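Long-range contacts in transcarboxylase 5S subunit (Propionibacterium freudenreichii subsp. shermanii, PDB 1RQB), which catalyses, as a cobalt-dependent homodimer, the transfer of a carboxyl group from biotin on the 1.3S subunit to pyruvate, giving oxaloacetate: residues M140-N145 and Y394-P398; R112-D116 and Q420-D424; T167-H172 and R350-F355. All coordinates share one frame; numbering follows the deposited sequence.

Contact 1 of 3, residues M140-N145 and Y394-P398; sequences MNDPRN and YGASP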
loop_
_atom_site.group_PDB
_atom_site.type_symbol
_atom_site.label_atom_id
_atom_site.label_comp_id
_atom_site.label_asym_id
_atom_site.label_seq_id
_atom_site.Cartn_x
_atom_site.Cartn_y
_atom_site.Cartn_z
HETATM N N MSE A 140 -12.410 -15.199 20.628
HETATM C CA MSE A 140 -12.502 -14.420 21.872
HETATM C C MSE A 140 -11.200 -14.516 22.671
HETATM O O MSE A 140 -11.110 -13.990 23.780
HETATM C CB MSE A 140 -13.661 -14.941 22.711
HETATM C CG MSE A 140 -14.975 -14.975 21.952
HETATM SE SE MSE A 140 -16.357 -14.016 22.876
HETATM C CE MSE A 140 -16.714 -15.328 24.264
ATOM N N ASN A 141 -10.194 -15.181 22.103
ATOM C CA ASN A 141 -8.890 -15.370 22.754
ATOM C C ASN A 141 -9.019 -16.217 24.021
ATOM O O ASN A 141 -8.247 -16.044 24.962
ATOM C CB ASN A 141 -8.219 -14.037 23.119
ATOM C CG ASN A 141 -7.498 -13.404 21.948
ATOM O OD1 ASN A 141 -7.086 -14.088 21.012
ATOM N ND2 ASN A 141 -7.330 -12.091 22.003
ATOM N N ASP A 142 -9.994 -17.121 24.060
ATOM C CA ASP A 142 -10.150 -18.021 25.212
ATOM C C ASP A 142 -9.272 -19.247 24.948
ATOM O O ASP A 142 -9.581 -20.073 24.091
ATOM C CB ASP A 142 -11.621 -18.438 25.350
ATOM C CG ASP A 142 -11.884 -19.296 26.583
ATOM O OD1 ASP A 142 -10.916 -19.806 27.197
ATOM O OD2 ASP A 142 -13.076 -19.467 26.928
ATOM N N PRO A 143 -8.156 -19.382 25.679
ATOM C CA PRO A 143 -7.242 -20.513 25.492
ATOM C C PRO A 143 -7.881 -21.895 25.647
ATOM O O PRO A 143 -7.434 -22.864 25.034
ATOM C CB PRO A 143 -6.158 -20.270 26.548
ATOM C CG PRO A 143 -6.239 -18.801 26.811
ATOM C CD PRO A 143 -7.715 -18.543 26.805
ATOM N N ARG A 144 -8.924 -21.982 26.463
ATOM C CA ARG A 144 -9.593 -23.272 26.695
ATOM C C ARG A 144 -10.199 -23.808 25.397
ATOM O O ARG A 144 -10.271 -25.020 25.201
ATOM C CB ARG A 144 -10.680 -23.112 27.753
ATOM C CG ARG A 144 -10.137 -22.573 29.060
ATOM C CD ARG A 144 -11.253 -22.390 30.065
ATOM N NE ARG A 144 -12.291 -21.509 29.541
ATOM C CZ ARG A 144 -13.436 -21.257 30.166
ATOM N NH1 ARG A 144 -13.694 -21.819 31.342
ATOM N NH2 ARG A 144 -14.329 -20.448 29.610
ATOM N N ASN A 145 -10.640 -22.914 24.513
ATOM C CA ASN A 145 -11.231 -23.334 23.233
ATOM C C ASN A 145 -10.143 -23.784 22.255
ATOM O O ASN A 145 -10.442 -24.379 21.220
ATOM C CB ASN A 145 -12.023 -22.194 22.586
ATOM C CG ASN A 145 -13.297 -21.878 23.330
ATOM O OD1 ASN A 145 -13.841 -22.730 24.030
ATOM N ND2 ASN A 145 -13.793 -20.661 23.166
ATOM N N TYR A 394 -19.879 -19.462 24.115
ATOM C CA TYR A 394 -18.780 -19.339 23.147
ATOM C C TYR A 394 -17.458 -19.300 23.915
ATOM O O TYR A 394 -16.381 -19.224 23.324
ATOM C CB TYR A 394 -18.910 -18.071 22.305
ATOM C CG TYR A 394 -19.964 -18.144 21.221
ATOM C CD1 TYR A 394 -20.133 -17.091 20.323
ATOM C CD2 TYR A 394 -20.800 -19.254 21.097
ATOM C CE1 TYR A 394 -21.110 -17.140 19.329
ATOM C CE2 TYR A 394 -21.780 -19.313 20.107
ATOM C CZ TYR A 394 -21.928 -18.253 19.231
ATOM O OH TYR A 394 -22.901 -18.295 18.267
ATOM N N GLY A 395 -17.553 -19.356 25.239
ATOM C CA GLY A 395 -16.359 -19.314 26.063
ATOM C C GLY A 395 -16.303 -18.051 26.903
ATOM O O GLY A 395 -17.291 -17.327 27.014
ATOM N N ALA A 396 -15.144 -17.775 27.491
ATOM C CA ALA A 396 -14.983 -16.587 28.341
ATOM C C ALA A 396 -14.587 -15.377 27.491
ATOM O O ALA A 396 -13.963 -15.516 26.441
ATOM C CB ALA A 396 -13.912 -16.844 29.400
ATOM N N SER A 397 -14.966 -14.190 27.956
ATOM C CA SER A 397 -14.625 -12.943 27.259
ATOM C C SER A 397 -13.348 -12.381 27.887
ATOM O O SER A 397 -12.963 -12.792 28.981
ATOM C CB SER A 397 -15.760 -11.929 27.406
ATOM O OG SER A 397 -16.924 -12.339 26.704
ATOM N N PRO A 398 -12.652 -11.465 27.188
ATOM C CA PRO A 398 -11.426 -10.889 27.753
ATOM C C PRO A 398 -11.698 -10.185 29.085
ATOM O O PRO A 398 -10.857 -10.184 29.982
ATOM C CB PRO A 398 -10.975 -9.922 26.666
ATOM C CG PRO A 398 -11.366 -10.656 25.419
ATOM C CD PRO A 398 -12.772 -11.129 25.758
HETATM O O HOH W 1 -11.363 -14.618 26.515
#
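The guanidinium of Arg-144 turns its edge to Ala-396, whose backbone N lies near its plane, and it holds the Asp-142 carboxylate at the edge as well. That grip is side-on, NE and NH2 donating to the syn lone pairs of OD1 and OD2, while NH1 bonds Thr-419 O. Two further donors meet the carboxylate out of its plane, from opposite faces: Ala-396 N at Asp-142 OD2, 2.7 Å away in a nearly straight bond (174°), and Arg-144 N at OD1, a capping bond at the turn into helix 144-155. Each carboxylate oxygen thus accepts twice, which should fix the rotation of the group. Asp-142 reaches this place with CG anti to its backbone N (chi1 -176°).

Beside it the amide of Asn-145 gives ND2 to Tyr-394 O at 3.0 Å, a bent bond tilted out of the carbonyl plane; the same nitrogen also bonds Asp-138 OD1. Met-140, as selenomethionine, bends at chi2 and chi3 and sets CE 3.4 Å from Gly-395 O and 4.0 Å from Tyr-394 CB. A water donates to both Met-140 O and Ala-396 O, bridging the backbones where no direct bond joins them. Gly-395 passes with its CA 3.4 Å from Asp-142 OD2, at backbone angles that call for glycine.

Segment 140-145 leaves barrel strand 133-136 and enters helix 144-155, with Pro-143 resting on helix 174-186. Across from it, 394-398 lies between helices 384-390 and 403-413, and the Tyr-394 ring packs back on helix 384-390. The contact joins a beta-alpha loop of the TIM barrel to the carboxylase domain.

Contact 2 of 3, residues R112-D116 and Q420-D424; sequences RHYND and QRPAD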
loop_
_atom_site.group_PDB
_atom_site.type_symbol
_atom_site.label_atom_id
_atom_site.label_comp_id
_atom_site.label_asym_id
_atom_site.label_seq_id
_atom_site.Cartn_x
_atom_site.Cartn_y
_atom_site.Cartn_z
ATOM N N ARG A 112 -19.967 -24.235 14.785
ATOM C CA ARG A 112 -20.231 -24.358 16.226
ATOM C C ARG A 112 -19.099 -25.125 16.908
ATOM O O ARG A 112 -18.183 -25.631 16.262
ATOM C CB ARG A 112 -21.520 -25.148 16.481
ATOM C CG ARG A 112 -21.456 -26.593 15.952
ATOM C CD ARG A 112 -22.705 -27.391 16.283
ATOM N NE ARG A 112 -22.715 -28.712 15.652
ATOM C CZ ARG A 112 -22.181 -29.817 16.164
ATOM N NH1 ARG A 112 -21.572 -29.790 17.342
ATOM N NH2 ARG A 112 -22.277 -30.964 15.496
ATOM N N HIS A 113 -19.170 -25.197 18.230
ATOM C CA HIS A 113 -18.176 -25.985 18.970
ATOM C C HIS A 113 -18.517 -27.460 18.750
ATOM O O HIS A 113 -19.691 -27.826 18.720
ATOM C CB HIS A 113 -18.239 -25.674 20.469
ATOM C CG HIS A 113 -17.683 -24.335 20.831
ATOM N ND1 HIS A 113 -16.851 -24.145 21.914
ATOM C CD2 HIS A 113 -17.821 -23.121 20.247
ATOM C CE1 HIS A 113 -16.496 -22.874 21.977
ATOM N NE2 HIS A 113 -17.071 -22.231 20.977
ATOM N N TYR A 114 -17.499 -28.290 18.568
ATOM C CA TYR A 114 -17.732 -29.730 18.378
ATOM C C TYR A 114 -17.181 -30.499 19.580
ATOM O O TYR A 114 -16.334 -30.004 20.323
ATOM C CB TYR A 114 -17.028 -30.242 17.118
ATOM C CG TYR A 114 -17.600 -29.672 15.853
ATOM C CD1 TYR A 114 -17.157 -28.448 15.356
ATOM C CD2 TYR A 114 -18.643 -30.315 15.196
ATOM C CE1 TYR A 114 -17.746 -27.877 14.238
ATOM C CE2 TYR A 114 -19.246 -29.752 14.084
ATOM C CZ TYR A 114 -18.795 -28.532 13.611
ATOM O OH TYR A 114 -19.409 -27.952 12.535
ATOM N N ASN A 115 -17.692 -31.715 19.754
ATOM C CA ASN A 115 -17.198 -32.601 20.817
ATOM C C ASN A 115 -15.726 -32.887 20.515
ATOM O O ASN A 115 -15.308 -32.898 19.358
ATOM C CB ASN A 115 -18.027 -33.898 20.844
ATOM C CG ASN A 115 -17.386 -34.992 21.680
ATOM O OD1 ASN A 115 -16.515 -35.714 21.200
ATOM N ND2 ASN A 115 -17.807 -35.118 22.941
ATOM N N ASP A 116 -14.948 -33.112 21.565
ATOM C CA ASP A 116 -13.502 -33.355 21.457
ATOM C C ASP A 116 -13.148 -34.427 20.423
ATOM O O ASP A 116 -12.112 -34.321 19.768
ATOM C CB ASP A 116 -12.917 -33.748 22.824
ATOM C CG ASP A 116 -12.763 -32.548 23.771
ATOM O OD1 ASP A 116 -12.783 -31.387 23.292
ATOM O OD2 ASP A 116 -12.603 -32.765 24.999
ATOM N N GLN A 420 -17.659 -22.556 32.249
ATOM C CA GLN A 420 -16.654 -23.578 31.923
ATOM C C GLN A 420 -16.604 -23.752 30.403
ATOM O O GLN A 420 -17.487 -23.288 29.681
ATOM C CB GLN A 420 -17.019 -24.901 32.609
ATOM C CG GLN A 420 -15.998 -26.026 32.444
ATOM C CD GLN A 420 -14.588 -25.625 32.876
ATOM O OE1 GLN A 420 -13.815 -25.081 32.089
ATOM N NE2 GLN A 420 -14.256 -25.886 34.134
ATOM N N ARG A 421 -15.558 -24.413 29.925
ATOM C CA ARG A 421 -15.377 -24.658 28.488
ATOM C C ARG A 421 -16.645 -25.314 27.937
ATOM O O ARG A 421 -17.072 -26.364 28.415
ATOM C CB ARG A 421 -14.177 -25.584 28.274
ATOM C CG ARG A 421 -13.770 -25.759 26.815
ATOM C CD ARG A 421 -12.693 -26.829 26.680
ATOM N NE ARG A 421 -13.234 -28.134 27.053
ATOM C CZ ARG A 421 -13.072 -29.237 26.332
ATOM N NH1 ARG A 421 -12.367 -29.198 25.206
ATOM N NH2 ARG A 421 -13.658 -30.370 26.707
ATOM N N PRO A 422 -17.260 -24.700 26.913
ATOM C CA PRO A 422 -18.484 -25.222 26.302
ATOM C C PRO A 422 -18.475 -26.691 25.868
ATOM O O PRO A 422 -19.456 -27.404 26.076
ATOM C CB PRO A 422 -18.702 -24.285 25.113
ATOM C CG PRO A 422 -18.155 -22.990 25.611
ATOM C CD PRO A 422 -16.892 -23.394 26.328
ATOM N N ALA A 423 -17.367 -27.146 25.291
ATOM C CA ALA A 423 -17.279 -28.522 24.779
ATOM C C ALA A 423 -17.378 -29.554 25.906
ATOM O O ALA A 423 -17.591 -30.735 25.638
ATOM C CB ALA A 423 -15.984 -28.716 23.996
ATOM N N ASP A 424 -17.198 -29.127 27.151
ATOM C CA ASP A 424 -17.314 -30.034 28.304
ATOM C C ASP A 424 -18.730 -30.613 28.362
ATOM O O ASP A 424 -18.952 -31.696 28.901
ATOM C CB ASP A 424 -17.081 -29.271 29.618
ATOM C CG ASP A 424 -15.616 -29.128 29.979
ATOM O OD1 ASP A 424 -14.754 -29.264 29.082
ATOM O OD2 ASP A 424 -15.329 -28.859 31.174
HETATM O O HOH W 2 -15.366 -25.441 23.798
HETATM O O HOH W 3 -15.995 -32.529 24.170
#
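Asp-116 OD1 is gripped by two donors, Arg-421 NH1 at 2.9 Å on its syn lone pair and the amide NE2 of Gln-106. The other oxygen, OD2, takes Arg-421 NH2 at 3.1 Å, so the guanidinium meets the carboxylate end-on, one nitrogen to each oxygen, with the two planes turned 41° apart. Arg-421 NE and NH2 together, NH2 serving both acids, bond Asp-424 OD1, each at 2.8 Å, so that Asp-116, Arg-421 and Asp-424 form a salt-bridge network. One face of the guanidinium is covered by Ala-423 CB, which sits over its centre.

Next to the salt bridge, His-113 and Pro-422 cross at a slant, with His-113 ND1 3.7 Å from Pro-422 CB. Two waters complete the join: one, in plane at the His-113 ring edge, accepts from Ala-423 N; the other accepts from Asp-116 N and donates to Ala-423 O. The loop between strand 99-103 and helix 116-128 here meets the one between helices 403-413 and 430-437.

Asp-116 OD2 and Asp-424 OD1 lie 5.8 Å apart, and their like charges are probably offset by the arginine that bonds both, a worked case of one cation shared by two carboxylates.

Contact 3 of 3, residues T167-H172 and R350-F355; sequences TISPVH and RKAAGF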
loop_
_atom_site.group_PDB
_atom_site.type_symbol
_atom_site.label_atom_id
_atom_site.label_comp_id
_atom_site.label_asym_id
_atom_site.label_seq_id
_atom_site.Cartn_x
_atom_site.Cartn_y
_atom_site.Cartn_z
ATOM N N THR A 167 -6.173 -6.800 19.362
ATOM C CA THR A 167 -7.248 -5.808 19.225
ATOM C C THR A 167 -6.896 -4.612 20.110
ATOM O O THR A 167 -5.916 -4.642 20.853
ATOM C CB THR A 167 -8.653 -6.374 19.632
ATOM O OG1 THR A 167 -9.652 -5.369 19.397
ATOM C CG2 THR A 167 -8.689 -6.752 21.109
ATOM N N ILE A 168 -7.667 -3.547 19.961
ATOM C CA ILE A 168 -7.490 -2.363 20.811
ATOM C C ILE A 168 -8.779 -2.210 21.621
ATOM O O ILE A 168 -9.877 -2.247 21.069
ATOM C CB ILE A 168 -7.222 -1.086 19.978
ATOM C CG1 ILE A 168 -5.848 -1.189 19.289
ATOM C CG2 ILE A 168 -7.226 0.138 20.877
ATOM C CD1 ILE A 168 -5.552 -0.044 18.336
ATOM N N SER A 169 -8.645 -2.107 22.932
ATOM C CA SER A 169 -9.811 -1.926 23.810
ATOM C C SER A 169 -9.303 -1.538 25.197
ATOM O O SER A 169 -8.127 -1.716 25.514
ATOM C CB SER A 169 -10.637 -3.210 23.935
ATOM O OG SER A 169 -10.178 -3.988 25.025
ATOM N N PRO A 170 -10.198 -1.016 26.038
ATOM C CA PRO A 170 -9.837 -0.602 27.394
ATOM C C PRO A 170 -9.210 -1.710 28.244
ATOM O O PRO A 170 -8.497 -1.423 29.204
ATOM C CB PRO A 170 -11.170 -0.128 27.978
ATOM C CG PRO A 170 -11.899 0.401 26.777
ATOM C CD PRO A 170 -11.596 -0.663 25.729
ATOM N N VAL A 171 -9.457 -2.974 27.899
ATOM C CA VAL A 171 -8.920 -4.064 28.725
ATOM C C VAL A 171 -7.760 -4.800 28.053
ATOM O O VAL A 171 -7.191 -5.714 28.647
ATOM C CB VAL A 171 -10.014 -5.086 29.106
ATOM C CG1 VAL A 171 -11.096 -4.386 29.939
ATOM C CG2 VAL A 171 -10.616 -5.716 27.852
ATOM N N HIS A 172 -7.383 -4.437 26.834
ATOM C CA HIS A 172 -6.250 -5.149 26.225
ATOM C C HIS A 172 -4.970 -4.345 26.454
ATOM O O HIS A 172 -4.912 -3.152 26.158
ATOM C CB HIS A 172 -6.511 -5.405 24.739
ATOM C CG HIS A 172 -7.546 -6.459 24.508
ATOM N ND1 HIS A 172 -8.896 -6.189 24.517
ATOM C CD2 HIS A 172 -7.431 -7.805 24.381
ATOM C CE1 HIS A 172 -9.571 -7.321 24.412
ATOM N NE2 HIS A 172 -8.705 -8.317 24.329
ATOM N N ARG A 350 -20.205 -4.062 22.488
ATOM C CA ARG A 350 -18.914 -4.753 22.625
ATOM C C ARG A 350 -18.526 -4.837 24.102
ATOM O O ARG A 350 -18.114 -5.888 24.589
ATOM C CB ARG A 350 -17.812 -4.023 21.854
ATOM C CG ARG A 350 -16.489 -4.767 21.932
ATOM C CD ARG A 350 -15.356 -4.075 21.198
ATOM N NE ARG A 350 -14.161 -4.912 21.262
ATOM C CZ ARG A 350 -12.920 -4.475 21.078
ATOM N NH1 ARG A 350 -12.693 -3.196 20.814
ATOM N NH2 ARG A 350 -11.903 -5.324 21.174
ATOM N N LYS A 351 -18.652 -3.716 24.800
ATOM C CA LYS A 351 -18.312 -3.650 26.229
ATOM C C LYS A 351 -19.169 -4.644 27.016
ATOM O O LYS A 351 -18.670 -5.364 27.878
ATOM C CB LYS A 351 -18.552 -2.232 26.765
ATOM C CG LYS A 351 -18.370 -2.089 28.268
ATOM C CD LYS A 351 -18.632 -0.650 28.706
ATOM C CE LYS A 351 -18.557 -0.497 30.223
ATOM N NZ LYS A 351 -17.267 -0.995 30.771
ATOM N N ALA A 352 -20.461 -4.678 26.713
ATOM C CA ALA A 352 -21.376 -5.583 27.422
ATOM C C ALA A 352 -20.944 -7.039 27.231
ATOM O O ALA A 352 -21.076 -7.860 28.138
ATOM C CB ALA A 352 -22.800 -5.391 26.907
ATOM N N ALA A 353 -20.410 -7.350 26.052
ATOM C CA ALA A 353 -19.999 -8.724 25.730
ATOM C C ALA A 353 -18.599 -9.032 26.267
ATOM O O ALA A 353 -18.043 -10.093 25.986
ATOM C CB ALA A 353 -20.047 -8.933 24.222
ATOM N N GLY A 354 -18.015 -8.116 27.029
ATOM C CA GLY A 354 -16.691 -8.378 27.569
ATOM C C GLY A 354 -15.508 -7.997 26.691
ATOM O O GLY A 354 -14.419 -8.547 26.850
ATOM N N PHE A 355 -15.726 -7.073 25.763
ATOM C CA PHE A 355 -14.684 -6.556 24.863
ATOM C C PHE A 355 -14.032 -7.647 24.012
ATOM O O PHE A 355 -12.807 -7.758 23.965
ATOM C CB PHE A 355 -13.594 -5.827 25.647
ATOM C CG PHE A 355 -14.045 -4.523 26.221
ATOM C CD1 PHE A 355 -14.160 -4.356 27.595
ATOM C CD2 PHE A 355 -14.373 -3.464 25.384
ATOM C CE1 PHE A 355 -14.600 -3.146 28.132
ATOM C CE2 PHE A 355 -14.810 -2.254 25.906
ATOM C CZ PHE A 355 -14.923 -2.097 27.287
#
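Phe-355 CB meets Val-171 CG2 at 3.7 Å, with Ser-169 OG close by, and CG again lies near Val-171 CG2. Further out, CD1 is approached by both methyls of Val-171 and CE1 by its CG1, CD2 by Ser-169 CB, CE2 by Pro-170 CD at 3.6 Å, and CZ by CD and CG of that proline. Pro-170 CD stands over the ring face in a CH-pi contact, 4.0 Å from the centroid of the Phe-355 ring. The opposite face is backed by Lys-351 CA, sandwiching the ring between the loop and its own helix end. CG anti to the carbonyl carbon (chi1 -71°) turns it toward the loop, just past the Schellman motif in which Gly-354 ends helix 339-352.

Arg-350 runs extended beside it. NH1 donates to Ile-168 O at 3.0 Å (161°), near the guanidinium plane, and NH2 makes a weak bond to Thr-167 OG1; Ser-169 CB lies over one face. NE donates to Pro-356 O, and NH1 also bonds Gln-317 OE1.

The loop, between strand 159-163 and helix 174-186, carries bonds of its own, which probably stiffen it. Ser-169 OG accepts from Val-171 N in an ST turn and shares a 2.6 Å hydrogen bond with His-172 ND1, which probably helps to set the imidazole, whose edge meets Phe-355 O at CE1, 3.3 Å away.

Chemically, the arginine's charge is met here by neutral oxygens, two of them backbone carbonyls, whose dipoles probably spread and stabilise it. Phe-355 O is buried with no hydrogen-bond partner, and the polarised C-H of His-172 CE1 may offer partial compensation.

Overall arrangement
From the N terminus, the chain passes 112-116, 140-145 and 167-172 in turn, the loops that follow the successive parallel barrel strands 99-103, 133-136 and 159-163. It meets their partners in reverse order: 350-355 closes contact 3, 394-398 closes contact 1 and 420-424 closes contact 2. The loops are therefore nested without crossing, contact 3 inside contact 1 inside contact 2. Contact 1 touches both others, through Asn-145 and His-113 on one side and Ser-397 and Ala-353 on the other, whereas contacts 2 and 3 stay about 13 Å apart at their nearest atoms. Together they illustrate how successive barrel loops can dock the carboxylase domain along one side of the barrel, contact 1 between the other two.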